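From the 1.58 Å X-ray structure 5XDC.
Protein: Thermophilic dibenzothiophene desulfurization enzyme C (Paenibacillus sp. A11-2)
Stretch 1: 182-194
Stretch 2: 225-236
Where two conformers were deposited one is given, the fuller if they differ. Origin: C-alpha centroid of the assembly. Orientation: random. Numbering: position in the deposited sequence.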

# COMPACT_ATOMS: atom_id res chain seq x y z
N GLY B 182 -27.31 -7.84 35.87
CA GLY B 182 -26.67 -7.49 34.62
C GLY B 182 -26.50 -6.01 34.36
O GLY B 182 -26.21 -5.63 33.22
N ARG B 183 -26.67 -5.17 35.38
CA ARG B 183 -26.47 -3.74 35.24
C ARG B 183 -25.04 -3.39 35.61
O ARG B 183 -24.50 -3.91 36.59
N ILE B 184 -24.42 -2.52 34.84
CA ILE B 184 -23.02 -2.18 35.09
C ILE B 184 -22.93 -1.18 36.22
O ILE B 184 -23.60 -0.14 36.20
N VAL B 185 -22.12 -1.48 37.22
CA VAL B 185 -21.79 -0.51 38.25
C VAL B 185 -20.31 -0.17 38.12
O VAL B 185 -19.47 -1.02 37.77
N ALA B 186 -20.01 1.08 38.42
CA ALA B 186 -18.66 1.61 38.38
C ALA B 186 -18.39 2.29 39.71
O ALA B 186 -19.30 2.84 40.34
N ALA B 187 -17.13 2.26 40.12
CA ALA B 187 -16.74 2.86 41.39
C ALA B 187 -15.27 3.23 41.34
O ALA B 187 -14.51 2.72 40.51
N LEU B 188 -14.88 4.12 42.25
CA LEU B 188 -13.49 4.54 42.39
C LEU B 188 -13.06 4.19 43.82
O LEU B 188 -13.59 4.78 44.77
N ILE B 189 -12.15 3.23 43.96
CA ILE B 189 -11.85 2.66 45.28
C ILE B 189 -10.35 2.62 45.50
O ILE B 189 -9.55 2.59 44.54
N PRO B 190 -9.92 2.62 46.76
CA PRO B 190 -8.49 2.42 47.05
C PRO B 190 -8.02 1.06 46.57
O PRO B 190 -8.75 0.07 46.63
N SER B 191 -6.78 1.01 46.09
CA SER B 191 -6.23 -0.25 45.61
C SER B 191 -5.88 -1.20 46.74
O SER B 191 -5.70 -2.39 46.50
N ASP B 192 -5.78 -0.71 47.98
CA ASP B 192 -5.55 -1.58 49.13
C ASP B 192 -6.83 -1.85 49.93
O ASP B 192 -6.76 -2.29 51.08
N ARG B 193 -7.99 -1.59 49.35
CA ARG B 193 -9.24 -2.05 49.94
C ARG B 193 -9.16 -3.55 50.18
O ARG B 193 -8.65 -4.30 49.34
N ALA B 194 -9.64 -4.00 51.34
CA ALA B 194 -9.60 -5.42 51.68
C ALA B 194 -10.22 -6.26 50.57
O ALA B 194 -11.32 -5.97 50.09
N ASP B 225 -20.62 5.94 48.76
CA ASP B 225 -20.03 7.21 48.36
C ASP B 225 -18.92 7.02 47.33
O ASP B 225 -18.37 8.01 46.85
N GLU B 226 -18.62 5.77 46.96
CA GLU B 226 -17.61 5.48 45.94
C GLU B 226 -18.22 5.11 44.60
O GLU B 226 -17.49 5.04 43.60
N LEU B 227 -19.52 4.85 44.56
CA LEU B 227 -20.20 4.49 43.32
C LEU B 227 -20.32 5.69 42.39
O LEU B 227 -20.55 6.83 42.81
N LEU B 228 -20.14 5.41 41.10
CA LEU B 228 -20.21 6.43 40.05
C LEU B 228 -21.54 6.25 39.34
O LEU B 228 -21.71 5.33 38.54
N GLY B 229 -22.48 7.13 39.66
CA GLY B 229 -23.82 7.01 39.13
C GLY B 229 -24.55 5.82 39.71
O GLY B 229 -24.14 5.20 40.71
N THR B 230 -25.65 5.49 39.07
CA THR B 230 -26.49 4.39 39.47
C THR B 230 -26.21 3.18 38.59
O THR B 230 -25.62 3.31 37.52
N PRO B 231 -26.63 1.99 39.01
CA PRO B 231 -26.35 0.80 38.19
C PRO B 231 -27.00 0.90 36.83
O PRO B 231 -28.18 1.24 36.70
N GLY B 232 -26.22 0.59 35.80
CA GLY B 232 -26.71 0.70 34.44
C GLY B 232 -26.70 2.10 33.86
O GLY B 232 -27.05 2.26 32.69
N GLN B 233 -26.31 3.12 34.63
CA GLN B 233 -26.35 4.48 34.11
C GLN B 233 -25.41 4.66 32.92
O GLN B 233 -25.71 5.44 32.01
N VAL B 234 -24.28 3.96 32.91
CA VAL B 234 -23.37 4.11 31.78
C VAL B 234 -24.01 3.54 30.52
O VAL B 234 -23.87 4.10 29.43
N THR B 235 -24.72 2.42 30.65
CA THR B 235 -25.44 1.86 29.51
C THR B 235 -26.51 2.83 29.02
O THR B 235 -26.69 3.02 27.82
N ASP B 236 -27.23 3.48 29.95
CA ASP B 236 -28.23 4.46 29.56
C ASP B 236 -27.60 5.65 28.85
O ASP B 236 -28.14 6.16 27.86

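How does the exposed start of stretch 2 gain a firm hold on the strand? Asp225 stays out of reach, and the work falls to Glu226, whose CA-to-CB bond points toward stretch 1. With chi1 m and chi2 t the side chain extends until its carboxylate meets the guanidinium of Arg193 in a salt bridge. Two hydrogen bonds make it: Arg193 NH2 gives one to Glu226 OE2 at 2.7 Å, and Arg193 NH1 gives the other to Glu226 OE1 at 2.9 Å. The carboxylate therefore lies at the edge of the guanidinium, near its plane, where the N-H bonds point. Arg193 reaches it with chi1 t followed by chi2 and chi3 both p, from the last position of the type I turn that starts at Pro190. Along the way the carboxylate passes Ile189, with Glu226 OE1 3.6 Å from Ile189 CG2. The backbone helps as well, since Leu188 N donates to Glu226 O at 3.1 Å.

What do the two leucines that follow contribute? They begin differently. Leu227 points away overall, yet its m, t rotamer brings the end of the side chain back, and Leu227 CD2 lies 4.2 Å from Ala187 CB. This pair sits at the single beta bridge between the stretches. Leu228 has the same m, t rotamer but points toward stretch 1. Leu228 CB is 4.2 Å from Ala186 CB, and Leu228 CD1 reaches the backbone of Ala187, 4.0 Å from Ala187 C. The backbones pair here as well: Leu228 N donates to Ala186 O at 2.8 Å. Water 3 adds a further link, accepting from Ala186 N at 3.0 Å and donating to Leu228 O at 2.8 Å.

Why does the chain come close again at Pro231? Gly229 makes no contact, and Thr230 points away, Thr230 N bonded instead to Gln233 OE1 at 3.0 Å. The CA-to-CB bond of Pro231 then points toward stretch 1. Pro231 CB packs against Val185 CG1 at 3.5 Å, with Val185 in the m rotamer, and also covers one face of the Arg183 guanidinium, 3.6 Å from Arg183 CZ. Gly232 has no side chain, as its backbone angles call for; a CB would be jammed against the carbonyl O of Pro231. Its approach is close all the same: Arg183 CB is 3.8 Å from Gly232 N, and that same nitrogen donates an almost straight hydrogen bond to Ile184 O at 2.7 Å.

How does the first turn of the helix close the contact? Gln233 faces sideways and touches nothing across the gap, whereas Val234 and Thr235 both point toward stretch 1. Val234, chi1 p, sets Val234 CG1 3.8 Å from Ile184 CG2; Ile184 itself is m, t. Nearby, water 1 accepts from Val234 N at 3.2 Å and lies 2.9 Å from Ile184 O. Thr235, chi1 m, brings Thr235 OG1 to 3.8 Å from Ile184 CD1. Water 2 bridges the same two residues, 2.7 Å from Thr235 OG1 and 2.9 Å from Ile184 N, whose proton it accepts.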

# COMPACT_ATOMS: atom_id res chain seq x y z
CB ARG B 183 -27.45 -2.98 36.14
CG ARG B 183 -28.91 -3.33 35.89
CD ARG B 183 -29.84 -2.48 36.76
NE ARG B 183 -29.74 -2.84 38.17
CZ ARG B 183 -30.08 -2.05 39.18
NH1 ARG B 183 -30.55 -0.83 38.96
NH2 ARG B 183 -29.95 -2.48 40.42
CB ILE B 184 -22.34 -1.64 33.83
CG1 ILE B 184 -22.27 -2.72 32.75
CG2 ILE B 184 -20.93 -1.17 34.18
CD1 ILE B 184 -21.85 -2.20 31.39
CB VAL B 185 -22.11 -0.98 39.68
CG1 VAL B 185 -23.61 -1.12 39.86
CG2 VAL B 185 -21.40 -2.28 39.98
CB ALA B 186 -18.46 2.61 37.23
CB ALA B 187 -17.01 1.91 42.57
CB LEU B 188 -13.33 6.03 42.12
CG LEU B 188 -11.89 6.53 42.05
CD1 LEU B 188 -11.22 6.08 40.78
CD2 LEU B 188 -11.83 8.04 42.13
CB ILE B 189 -12.47 1.26 45.45
CG1 ILE B 189 -11.83 0.23 44.50
CG2 ILE B 189 -13.96 1.32 45.25
CD1 ILE B 189 -12.16 -1.20 44.84
CB PRO B 190 -8.42 2.52 48.59
CG PRO B 190 -9.68 3.15 49.01
CD PRO B 190 -10.71 2.80 47.99
CB SER B 191 -5.00 -0.01 44.73
OG SER B 191 -3.99 0.69 45.44
CB ASP B 192 -4.46 -1.00 50.04
CG ASP B 192 -4.82 0.36 50.60
OD1 ASP B 192 -5.90 0.91 50.29
OD2 ASP B 192 -4.00 0.90 51.37
CB ARG B 193 -10.41 -1.70 49.02
CG ARG B 193 -11.80 -2.31 49.34
CD ARG B 193 -12.47 -1.74 50.57
NE ARG B 193 -12.31 -0.30 50.76
CZ ARG B 193 -13.04 0.64 50.14
NH1 ARG B 193 -13.98 0.31 49.26
NH2 ARG B 193 -12.80 1.91 50.41
CB ALA B 194 -10.34 -5.68 52.99
CB ASP B 225 -19.50 7.98 49.58
CG ASP B 225 -18.45 7.22 50.37
OD1 ASP B 225 -18.55 5.99 50.48
OD2 ASP B 225 -17.53 7.87 50.91
CB GLU B 226 -16.70 4.34 46.44
CG GLU B 226 -15.96 4.70 47.72
CD GLU B 226 -15.23 3.53 48.38
OE1 GLU B 226 -15.71 2.38 48.27
OE2 GLU B 226 -14.18 3.79 49.02
CB LEU B 227 -21.58 3.94 43.65
CG LEU B 227 -21.52 2.68 44.51
CD1 LEU B 227 -22.89 2.38 45.07
CD2 LEU B 227 -21.02 1.53 43.70
CB LEU B 228 -19.03 6.29 39.10
CG LEU B 228 -17.68 6.51 39.76
CD1 LEU B 228 -16.55 6.03 38.85
CD2 LEU B 228 -17.52 7.98 40.13
CB THR B 230 -27.96 4.79 39.35
OG1 THR B 230 -28.27 5.10 37.99
CG2 THR B 230 -28.23 6.03 40.20
CB PRO B 231 -26.95 -0.34 39.02
CG PRO B 231 -26.98 0.19 40.42
CD PRO B 231 -27.28 1.64 40.28
CB GLN B 233 -25.99 5.49 35.19
CG GLN B 233 -26.15 6.95 34.73
CD GLN B 233 -25.84 7.95 35.83
OE1 GLN B 233 -25.98 7.64 37.01
NE2 GLN B 233 -25.39 9.14 35.44
CB VAL B 234 -22.01 3.46 32.10
CG1 VAL B 234 -22.15 1.96 32.36
CG2 VAL B 234 -21.03 3.72 30.98
CB THR B 235 -26.06 0.52 29.91
OG1 THR B 235 -25.03 -0.36 30.36
CG2 THR B 235 -26.77 -0.12 28.74
CB ASP B 236 -29.01 4.92 30.79
CG ASP B 236 -29.80 3.81 31.44
OD1 ASP B 236 -30.08 2.79 30.77
OD2 ASP B 236 -30.13 3.95 32.64
O HOH W 1 -23.39 2.68 35.66
O HOH W 2 -25.85 -1.91 32.38
O HOH W 3 -22.54 2.66 39.01